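Local structure of endo-polygalacturonase (Pectobacterium carotovorum subsp. carotovorum, 1BHE) at residues L279-D284 and P323-I328; A305-I310 and G339-N344. The protein hydrolyses internal alpha-1,4 linkages between galacturonic acid units of plant pectin, macerating tissue and so contributing to soft rot. One frame throughout, in Å; residues are numbered along the deposited sequence.

Contact 1 (L279-D284 and P323-I328)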
ATOM      1  N   LEU A 279       5.067 -10.813   9.556  1.00 13.28           N
ATOM      2  CA  LEU A 279       3.649 -11.065   9.335  1.00 13.48           C
ATOM      3  C   LEU A 279       2.857 -10.475  10.498  1.00 13.49           C
ATOM      4  O   LEU A 279       3.033 -10.872  11.653  1.00 13.67           O
ATOM      5  CB  LEU A 279       3.398 -12.566   9.206  1.00 13.69           C
ATOM      6  CG  LEU A 279       4.302 -13.336   8.239  1.00 14.19           C
ATOM      7  CD1 LEU A 279       4.114 -14.842   8.417  1.00 14.31           C
ATOM      8  CD2 LEU A 279       4.020 -12.936   6.801  1.00 13.67           C
ATOM      9  N   ARG A 280       1.983  -9.513  10.200  1.00 12.94           N
ATOM     10  CA  ARG A 280       1.275  -8.832  11.268  1.00 12.87           C
ATOM     11  C   ARG A 280      -0.223  -8.661  11.133  1.00 12.89           C
ATOM     12  O   ARG A 280      -0.781  -8.353  10.088  1.00 12.41           O
ATOM     13  CB  ARG A 280       1.928  -7.439  11.387  1.00 12.70           C
ATOM     14  CG  ARG A 280       1.387  -6.583  12.519  1.00 13.31           C
ATOM     15  CD  ARG A 280       2.405  -5.485  12.834  1.00 13.89           C
ATOM     16  NE  ARG A 280       2.355  -4.432  11.813  1.00 14.36           N
ATOM     17  CZ  ARG A 280       2.714  -3.179  12.070  1.00 14.99           C
ATOM     18  NH1 ARG A 280       3.143  -2.867  13.292  1.00 15.33           N
ATOM     19  NH2 ARG A 280       2.652  -2.253  11.126  1.00 15.13           N
ATOM     20  N   ILE A 281      -0.906  -8.863  12.257  1.00 12.64           N
ATOM     21  CA  ILE A 281      -2.329  -8.627  12.409  1.00 13.75           C
ATOM     22  C   ILE A 281      -2.438  -7.698  13.627  1.00 14.77           C
ATOM     23  O   ILE A 281      -2.069  -8.090  14.737  1.00 15.10           O
ATOM     24  CB  ILE A 281      -3.227  -9.851  12.585  1.00 13.37           C
ATOM     25  CG1 ILE A 281      -3.001 -10.886  11.488  1.00 13.46           C
ATOM     26  CG2 ILE A 281      -4.687  -9.390  12.603  1.00 13.78           C
ATOM     27  CD1 ILE A 281      -3.800 -12.164  11.592  1.00 13.10           C
ATOM     28  N   LYS A 282      -2.869  -6.465  13.398  1.00 15.05           N
ATOM     29  CA  LYS A 282      -2.924  -5.489  14.475  1.00 15.72           C
ATOM     30  C   LYS A 282      -4.213  -4.692  14.518  1.00 15.77           C
ATOM     31  O   LYS A 282      -4.840  -4.437  13.492  1.00 15.16           O
ATOM     32  CB  LYS A 282      -1.739  -4.515  14.317  1.00 17.04           C
ATOM     33  CG  LYS A 282      -1.769  -3.752  13.000  1.00 18.53           C
ATOM     34  CD  LYS A 282      -0.676  -2.695  12.951  1.00 19.74           C
ATOM     35  CE  LYS A 282      -1.130  -1.464  12.179  1.00 20.70           C
ATOM     36  NZ  LYS A 282      -0.517  -1.427  10.818  1.00 21.41           N
ATOM     37  N   SER A 283      -4.578  -4.260  15.724  1.00 15.30           N
ATOM     38  CA  SER A 283      -5.766  -3.446  15.913  1.00 16.55           C
ATOM     39  C   SER A 283      -5.769  -2.792  17.288  1.00 17.74           C
ATOM     40  O   SER A 283      -4.798  -2.858  18.046  1.00 18.56           O
ATOM     41  CB  SER A 283      -7.031  -4.284  15.701  1.00 16.44           C
ATOM     42  OG  SER A 283      -8.093  -3.457  15.257  1.00 16.17           O
ATOM     43  N   ASP A 284      -6.867  -2.135  17.619  1.00 18.36           N
ATOM     44  CA  ASP A 284      -7.039  -1.496  18.917  1.00 19.85           C
ATOM     45  C   ASP A 284      -8.529  -1.509  19.238  1.00 19.89           C
ATOM     46  O   ASP A 284      -9.318  -1.986  18.417  1.00 19.71           O
ATOM     47  CB  ASP A 284      -6.471  -0.081  18.928  1.00 19.95           C
ATOM     48  CG  ASP A 284      -7.002   0.783  17.801  1.00 20.67           C
ATOM     49  OD1 ASP A 284      -8.194   1.146  17.863  1.00 20.11           O
ATOM     50  OD2 ASP A 284      -6.239   1.096  16.859  1.00 20.71           O
ATOM     51  N   PRO A 323     -12.024  -7.667  18.960  1.00 24.49           N
ATOM     52  CA  PRO A 323     -11.486  -8.461  17.873  1.00 24.03           C
ATOM     53  C   PRO A 323     -12.021  -9.885  17.867  1.00 23.31           C
ATOM     54  O   PRO A 323     -12.022 -10.557  18.902  1.00 22.39           O
ATOM     55  CB  PRO A 323      -9.983  -8.471  18.148  1.00 24.25           C
ATOM     56  CG  PRO A 323      -9.885  -8.366  19.636  1.00 24.47           C
ATOM     57  CD  PRO A 323     -11.037  -7.492  20.056  1.00 24.57           C
ATOM     58  N   ASP A 324     -12.464 -10.350  16.707  1.00 22.19           N
ATOM     59  CA  ASP A 324     -12.965 -11.711  16.546  1.00 21.68           C
ATOM     60  C   ASP A 324     -12.135 -12.346  15.426  1.00 21.12           C
ATOM     61  O   ASP A 324     -12.480 -12.303  14.249  1.00 19.78           O
ATOM     62  CB  ASP A 324     -14.450 -11.786  16.237  1.00 22.44           C
ATOM     63  CG  ASP A 324     -14.951 -13.209  16.081  1.00 22.94           C
ATOM     64  OD1 ASP A 324     -14.211 -14.163  16.403  1.00 23.59           O
ATOM     65  OD2 ASP A 324     -16.099 -13.389  15.627  1.00 23.50           O
ATOM     66  N   TRP A 325     -10.926 -12.740  15.806  1.00 20.11           N
ATOM     67  CA  TRP A 325      -9.932 -13.248  14.867  1.00 20.35           C
ATOM     68  C   TRP A 325      -9.827 -14.762  14.966  1.00 20.90           C
ATOM     69  O   TRP A 325      -9.584 -15.303  16.049  1.00 20.47           O
ATOM     70  CB  TRP A 325      -8.597 -12.544  15.129  1.00 19.55           C
ATOM     71  CG  TRP A 325      -8.596 -11.046  15.049  1.00 19.02           C
ATOM     72  CD1 TRP A 325      -9.582 -10.215  14.601  1.00 18.74           C
ATOM     73  CD2 TRP A 325      -7.508 -10.173  15.396  1.00 18.76           C
ATOM     74  NE1 TRP A 325      -9.209  -8.903  14.670  1.00 18.45           N
ATOM     75  CE2 TRP A 325      -7.927  -8.852  15.149  1.00 18.68           C
ATOM     76  CE3 TRP A 325      -6.220 -10.381  15.896  1.00 18.50           C
ATOM     77  CZ2 TRP A 325      -7.117  -7.742  15.392  1.00 18.52           C
ATOM     78  CZ3 TRP A 325      -5.414  -9.284  16.127  1.00 18.66           C
ATOM     79  CH2 TRP A 325      -5.863  -7.979  15.878  1.00 18.77           C
ATOM     80  N   SER A 326     -10.039 -15.457  13.847  1.00 20.74           N
ATOM     81  CA  SER A 326      -9.974 -16.915  13.857  1.00 21.39           C
ATOM     82  C   SER A 326      -9.492 -17.492  12.534  1.00 21.29           C
ATOM     83  O   SER A 326      -9.349 -16.791  11.533  1.00 21.08           O
ATOM     84  CB  SER A 326     -11.335 -17.503  14.241  1.00 22.20           C
ATOM     85  OG  SER A 326     -12.342 -17.151  13.310  1.00 23.11           O
ATOM     86  N   ASP A 327      -9.222 -18.794  12.532  1.00 20.54           N
ATOM     87  CA  ASP A 327      -8.728 -19.517  11.368  1.00 20.87           C
ATOM     88  C   ASP A 327      -7.510 -18.810  10.780  1.00 20.71           C
ATOM     89  O   ASP A 327      -7.473 -18.348   9.646  1.00 19.97           O
ATOM     90  CB  ASP A 327      -9.817 -19.748  10.325  1.00 20.70           C
ATOM     91  CG  ASP A 327      -9.381 -20.618   9.162  1.00 20.75           C
ATOM     92  OD1 ASP A 327      -8.367 -21.340   9.271  1.00 20.39           O
ATOM     93  OD2 ASP A 327     -10.055 -20.567   8.107  1.00 21.18           O
ATOM     94  N   ILE A 328      -6.477 -18.710  11.611  1.00 20.68           N
ATOM     95  CA  ILE A 328      -5.209 -18.071  11.273  1.00 21.06           C
ATOM     96  C   ILE A 328      -4.114 -19.127  11.290  1.00 21.34           C
ATOM     97  O   ILE A 328      -3.861 -19.763  12.319  1.00 21.34           O
ATOM     98  CB  ILE A 328      -4.895 -16.922  12.247  1.00 20.81           C
ATOM     99  CG1 ILE A 328      -6.004 -15.867  12.229  1.00 21.27           C
ATOM    100  CG2 ILE A 328      -3.562 -16.268  11.918  1.00 20.65           C
ATOM    101  CD1 ILE A 328      -6.020 -14.937  13.420  1.00 21.40           C
TER

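Contact 2 (A305-I310 and G339-N344)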
ATOM      1  N   ALA A 305      13.172  -7.909  12.985  1.00 18.83           N
ATOM      2  CA  ALA A 305      13.081  -7.842  14.434  1.00 19.17           C
ATOM      3  C   ALA A 305      11.882  -8.546  15.040  1.00 19.10           C
ATOM      4  O   ALA A 305      12.007  -9.190  16.085  1.00 18.66           O
ATOM      5  CB  ALA A 305      13.086  -6.378  14.889  1.00 19.14           C
ATOM      6  N   LYS A 306      10.702  -8.406  14.456  1.00 19.05           N
ATOM      7  CA  LYS A 306       9.470  -9.008  14.952  1.00 19.52           C
ATOM      8  C   LYS A 306       8.806  -9.816  13.842  1.00 19.77           C
ATOM      9  O   LYS A 306       7.942  -9.308  13.124  1.00 19.45           O
ATOM     10  CB  LYS A 306       8.520  -7.901  15.428  1.00 20.05           C
ATOM     11  CG  LYS A 306       8.884  -7.237  16.742  1.00 21.00           C
ATOM     12  CD  LYS A 306       7.750  -6.392  17.299  1.00 21.41           C
ATOM     13  CE  LYS A 306       8.290  -5.231  18.117  1.00 22.38           C
ATOM     14  NZ  LYS A 306       7.589  -5.096  19.427  1.00 22.41           N
ATOM     15  N   PRO A 307       9.232 -11.062  13.652  1.00 19.89           N
ATOM     16  CA  PRO A 307       8.786 -11.889  12.551  1.00 19.64           C
ATOM     17  C   PRO A 307       7.299 -12.160  12.514  1.00 19.65           C
ATOM     18  O   PRO A 307       6.706 -12.214  11.431  1.00 19.31           O
ATOM     19  CB  PRO A 307       9.621 -13.164  12.661  1.00 20.41           C
ATOM     20  CG  PRO A 307      10.162 -13.177  14.047  1.00 20.39           C
ATOM     21  CD  PRO A 307      10.286 -11.735  14.454  1.00 19.85           C
ATOM     22  N   ILE A 308       6.664 -12.389  13.656  1.00 19.16           N
ATOM     23  CA  ILE A 308       5.233 -12.630  13.737  1.00 19.30           C
ATOM     24  C   ILE A 308       4.652 -11.699  14.799  1.00 18.95           C
ATOM     25  O   ILE A 308       5.122 -11.675  15.937  1.00 19.64           O
ATOM     26  CB  ILE A 308       4.824 -14.076  14.062  1.00 18.99           C
ATOM     27  CG1 ILE A 308       5.295 -15.053  12.986  1.00 19.15           C
ATOM     28  CG2 ILE A 308       3.309 -14.179  14.235  1.00 19.16           C
ATOM     29  CD1 ILE A 308       5.054 -16.517  13.281  1.00 19.34           C
ATOM     30  N   VAL A 309       3.661 -10.902  14.415  1.00 18.41           N
ATOM     31  CA  VAL A 309       2.996  -9.997  15.334  1.00 17.92           C
ATOM     32  C   VAL A 309       1.475 -10.117  15.201  1.00 18.55           C
ATOM     33  O   VAL A 309       0.899  -9.844  14.151  1.00 17.02           O
ATOM     34  CB  VAL A 309       3.342  -8.507  15.152  1.00 17.76           C
ATOM     35  CG1 VAL A 309       2.555  -7.639  16.139  1.00 17.54           C
ATOM     36  CG2 VAL A 309       4.824  -8.203  15.308  1.00 17.54           C
ATOM     37  N   ILE A 310       0.829 -10.514  16.290  1.00 18.60           N
ATOM     38  CA  ILE A 310      -0.623 -10.562  16.381  1.00 19.72           C
ATOM     39  C   ILE A 310      -0.952  -9.726  17.623  1.00 20.59           C
ATOM     40  O   ILE A 310      -0.815 -10.193  18.755  1.00 21.26           O
ATOM     41  CB  ILE A 310      -1.247 -11.955  16.456  1.00 19.80           C
ATOM     42  CG1 ILE A 310      -1.009 -12.736  15.164  1.00 19.95           C
ATOM     43  CG2 ILE A 310      -2.743 -11.844  16.744  1.00 20.01           C
ATOM     44  CD1 ILE A 310      -1.625 -14.113  15.105  1.00 20.79           C
ATOM     45  N   GLY A 339      14.935 -12.653  16.702  1.00 26.09           N
ATOM     46  CA  GLY A 339      13.807 -11.730  16.728  1.00 25.55           C
ATOM     47  C   GLY A 339      12.822 -12.079  17.833  1.00 25.32           C
ATOM     48  O   GLY A 339      13.020 -13.032  18.593  1.00 25.86           O
ATOM     49  N   VAL A 340      11.753 -11.302  17.936  1.00 24.45           N
ATOM     50  CA  VAL A 340      10.708 -11.494  18.928  1.00 23.97           C
ATOM     51  C   VAL A 340       9.348 -11.727  18.269  1.00 23.97           C
ATOM     52  O   VAL A 340       8.935 -10.986  17.375  1.00 22.92           O
ATOM     53  CB  VAL A 340      10.602 -10.277  19.870  1.00 24.40           C
ATOM     54  CG1 VAL A 340       9.334 -10.285  20.709  1.00 24.23           C
ATOM     55  CG2 VAL A 340      11.814 -10.202  20.794  1.00 24.31           C
ATOM     56  N   VAL A 341       8.636 -12.739  18.754  1.00 23.49           N
ATOM     57  CA  VAL A 341       7.283 -13.030  18.298  1.00 23.06           C
ATOM     58  C   VAL A 341       6.306 -12.509  19.351  1.00 23.23           C
ATOM     59  O   VAL A 341       6.377 -12.900  20.519  1.00 23.89           O
ATOM     60  CB  VAL A 341       7.027 -14.521  18.043  1.00 22.74           C
ATOM     61  CG1 VAL A 341       5.539 -14.821  17.901  1.00 22.58           C
ATOM     62  CG2 VAL A 341       7.763 -14.981  16.794  1.00 22.97           C
ATOM     63  N   VAL A 342       5.413 -11.618  18.934  1.00 23.01           N
ATOM     64  CA  VAL A 342       4.426 -11.038  19.828  1.00 22.97           C
ATOM     65  C   VAL A 342       3.018 -11.531  19.513  1.00 23.29           C
ATOM     66  O   VAL A 342       2.478 -11.324  18.423  1.00 23.17           O
ATOM     67  CB  VAL A 342       4.447  -9.498  19.780  1.00 23.43           C
ATOM     68  CG1 VAL A 342       3.406  -8.906  20.718  1.00 23.37           C
ATOM     69  CG2 VAL A 342       5.830  -8.958  20.128  1.00 23.41           C
ATOM     70  N   LEU A 343       2.407 -12.194  20.489  1.00 22.81           N
ATOM     71  CA  LEU A 343       1.043 -12.698  20.357  1.00 22.87           C
ATOM     72  C   LEU A 343       0.218 -12.161  21.525  1.00 23.53           C
ATOM     73  O   LEU A 343       0.287 -12.687  22.642  1.00 23.45           O
ATOM     74  CB  LEU A 343       0.987 -14.214  20.306  1.00 22.32           C
ATOM     75  CG  LEU A 343       1.849 -14.954  19.287  1.00 22.01           C
ATOM     76  CD1 LEU A 343       1.824 -16.449  19.554  1.00 22.16           C
ATOM     77  CD2 LEU A 343       1.400 -14.639  17.867  1.00 21.94           C
ATOM     78  N   ASN A 344      -0.543 -11.103  21.269  1.00 23.53           N
ATOM     79  CA  ASN A 344      -1.354 -10.465  22.297  1.00 23.91           C
ATOM     80  C   ASN A 344      -2.833 -10.426  21.931  1.00 24.88           C
ATOM     81  O   ASN A 344      -3.237  -9.736  20.996  1.00 23.86           O
ATOM     82  CB  ASN A 344      -0.839  -9.047  22.544  1.00 24.05           C
ATOM     83  CG  ASN A 344      -1.514  -8.345  23.701  1.00 24.54           C
ATOM     84  OD1 ASN A 344      -2.453  -8.846  24.320  1.00 24.68           O
ATOM     85  ND2 ASN A 344      -1.027  -7.150  24.009  1.00 25.00           N
TER

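Contact 1 (L279-D284 and P323-I328)
The methyl CG2 of Ile281 sits over the six-membered ring of Trp325 in a CH-pi contact, 3.6 Å from the ring centroid and 13° off the ring normal. With chi1 at -53°, CG1 of Ile281 stands beside the backbone N, while CG2 is anti to that N and lies over the ring. On the opposite face of the indole, CB of Pro323 lies 3.5 Å above the plane, so the flat ring is held between a methyl group and a proline. Its edge meets Ser283, whose CB is 3.5 Å from CZ2 of Trp325.

Glycosyl hydrolases of family 28 fold as a right-handed parallel beta-helix. Here two strands of different faces, 280-282 and 324-328, look at each other across the interior, their axes 10.6 Å apart, too far for backbone pairing, so the span is filled largely by side chains. A broad indole suits it, reaching even the backbone of Lys282. Beside it, the second branch of Ile281 runs tip to tip with Ile328, CD1 to CD1 at 4.0 Å, two branched aliphatic chains extending the apolar layer.

The polar ends of Ser283 and Lys282 find their partners outside the two segments. Ser283 OG is hydrogen-bonded to Ser257 O and Thr259 OG1, which suits a small hydroxyl residue at the indole edge. Lys282 points its CB away from Trp325, and its NZ forms a salt bridge with Asp224, on the side where the inferred active-site residue His251 lies.

Contact 2 (A305-I310 and G339-N344)
Leu343 CD2 packs against the flank of Ile310, 4.0 Å from CB, and also reaches Ile308 CG2 at 4.1 Å. CG of Leu343 is anti to its carbonyl carbon (chi1 -53°), and from there CD2 bridges the two isoleucines. Val341 continues this layer: its CG1 lies 4.0 Å from Ile308 CB, while its CG2 touches Pro307 CG, the two side chains crossing at about a right angle. Branched aliphatic residues suit this face, which turns into the beta-helix, where Phe330 meets Ile308. Val309 and Val342 form a bridge with their side chains on the other face.

Outward from the side chains runs the parallel ladder between successive coils. Val342 N donates to Ile308 O, Ile310 N to Val342 O at 2.8 Å, and Asn344 N to Ile310 O at 2.7 Å with an N-H...O angle of 172°. Ahead of the corner at Pro307, Val340 N donates to Ala305 O. Proline at 307 has no N-H to give, and Val340 O, 3.3 Å from Pro307 CD, is buried without a hydrogen-bonding partner, although Lys306 CA approaches it in a CA-H...O contact. Cohesion between these coils therefore rests on backbone bonds between the strands and apolar packing beneath them, with the hydrogen-bonded ladder interrupted at the proline corner.

The centres of the two contacts lie 13 Å apart, towards the C-terminal end of the beta-helix. Their segments alternate along the chain: 279-284, 305-310, 323-328, then 339-344. Strands 277-282, 306-311 and 340-344 stack in parallel on one face, whereas 324-335 belongs to another. Contact 2 thus joins neighbouring coils along the helix, and contact 1 spans its interior. Segment 305-310 ties them together: Val309 N and O probably bond to Leu279 O and Ile281 N, each at 2.8 Å, and Ile310 CG2 packs on Trp325. One continuous core therefore underlies a face whose outer side, at Lys282, comes near the predicted and inferred active-site residues Asp223 and His251.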